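Local atomic coordinates of DUF3809 domain-containing protein (Deinococcus radiodurans, PDB entry 3NQN), a protein that is of unknown function but binds calcium ions and belongs to a family of the Bet v 1-like clan. Residues V54-P57 with L58-E61. Numbering follows the deposited sequence.
Sequences VTVP and LLGE
Val54 meets the returning strand through its backbone: its carbonyl O lies against the main chain of Glu61. The main chain of Val54 also bonds to that of Val62, further along the strands, while its side chain turns away to rest on Thr139 and, together with Val56, on Ala135 of helix 122-153. At Thr55 the register reaches a non-hydrogen-bonded antiparallel pair with Glu61. Thr55 CA-H points at Gly60 O (CA to O 3.4 Å), while on the face away from Val54 the two side chains stand next to each other and extend in the same direction. Here OG1 of Thr55, placed beside its own backbone N (chi1 -60°), touches Glu61 CG at 3.8 Å. Beyond CG the glutamate chain is extended; its side chain is about 7 Å from that of Asp63, a residue of a calcium site of this protein, though that ion is not bound to this chain. Val56 and Gly60 then form the hydrogen-bonded pair that closes the hairpin of strands 47-56 and 60-73, within an antiparallel sheet that packs against a long C-terminal helix, as in Bet v 1-like folds. The two bonds are Val56 N to Gly60 O, 3.1 Å and nearly straight at the hydrogen although the donor sits above the carbonyl plane, and Gly60 N to Val56 O, 2.9 Å and more bent. Val56 CG2 lies alongside Leu59, 3.8 Å from its CB. Pro57 begins the three-residue loop. Leu58, with positive phi (75°) and negative psi (-48°), forms the centre of a classic gamma-turn, in which Leu59 N makes a weak hydrogen bond to Pro57 O. Pro57 itself packs on Phe128 of the second subunit, and Leu59 on Val132 of the same subunit.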
# COMPACT_ATOMS: atom_id res chain seq x y z
N VAL A 54 9.00 -4.32 -2.58
CA VAL A 54 9.59 -5.60 -2.23
C VAL A 54 8.62 -6.69 -2.67
O VAL A 54 7.47 -6.74 -2.19
CB VAL A 54 9.82 -5.72 -0.70
CG1 VAL A 54 10.39 -7.13 -0.35
CG2 VAL A 54 10.75 -4.62 -0.21
N THR A 55 9.07 -7.55 -3.58
CA THR A 55 8.24 -8.61 -4.12
C THR A 55 8.46 -9.91 -3.38
O THR A 55 9.57 -10.42 -3.32
CB THR A 55 8.52 -8.83 -5.62
OG1 THR A 55 8.25 -7.63 -6.34
CG2 THR A 55 7.65 -9.94 -6.18
N VAL A 56 7.39 -10.44 -2.78
CA VAL A 56 7.45 -11.73 -2.15
C VAL A 56 6.32 -12.58 -2.68
O VAL A 56 5.36 -12.05 -3.25
CB VAL A 56 7.38 -11.64 -0.59
CG1 VAL A 56 8.54 -10.83 -0.06
CG2 VAL A 56 6.03 -11.05 -0.12
N PRO A 57 6.43 -13.90 -2.50
CA PRO A 57 5.37 -14.76 -3.00
C PRO A 57 4.02 -14.50 -2.33
O PRO A 57 3.95 -14.19 -1.13
CB PRO A 57 5.87 -16.18 -2.66
CG PRO A 57 7.36 -16.05 -2.58
CD PRO A 57 7.62 -14.68 -2.05
N LEU A 58 2.98 -14.63 -3.12
CA LEU A 58 1.61 -14.57 -2.65
C LEU A 58 1.12 -13.16 -2.33
O LEU A 58 0.04 -12.76 -2.76
CB LEU A 58 1.36 -15.55 -1.49
CG LEU A 58 1.58 -17.05 -1.80
CD1 LEU A 58 1.04 -17.88 -0.69
CD2 LEU A 58 0.91 -17.46 -3.11
N LEU A 59 1.90 -12.39 -1.58
CA LEU A 59 1.56 -10.98 -1.36
C LEU A 59 1.87 -10.14 -2.59
O LEU A 59 1.22 -9.13 -2.83
CB LEU A 59 2.28 -10.41 -0.14
CG LEU A 59 1.90 -11.05 1.19
CD1 LEU A 59 2.78 -10.49 2.29
CD2 LEU A 59 0.40 -10.84 1.50
N GLY A 60 2.87 -10.56 -3.35
CA GLY A 60 3.29 -9.85 -4.55
C GLY A 60 4.10 -8.62 -4.18
O GLY A 60 4.91 -8.66 -3.26
N GLU A 61 3.84 -7.52 -4.86
CA GLU A 61 4.57 -6.29 -4.62
C GLU A 61 4.09 -5.62 -3.34
O GLU A 61 2.93 -5.21 -3.25
CB GLU A 61 4.40 -5.33 -5.80
CG GLU A 61 4.94 -5.89 -7.09
CD GLU A 61 4.76 -4.97 -8.28
OE1 GLU A 61 3.93 -4.03 -8.21
OE2 GLU A 61 5.46 -5.18 -9.28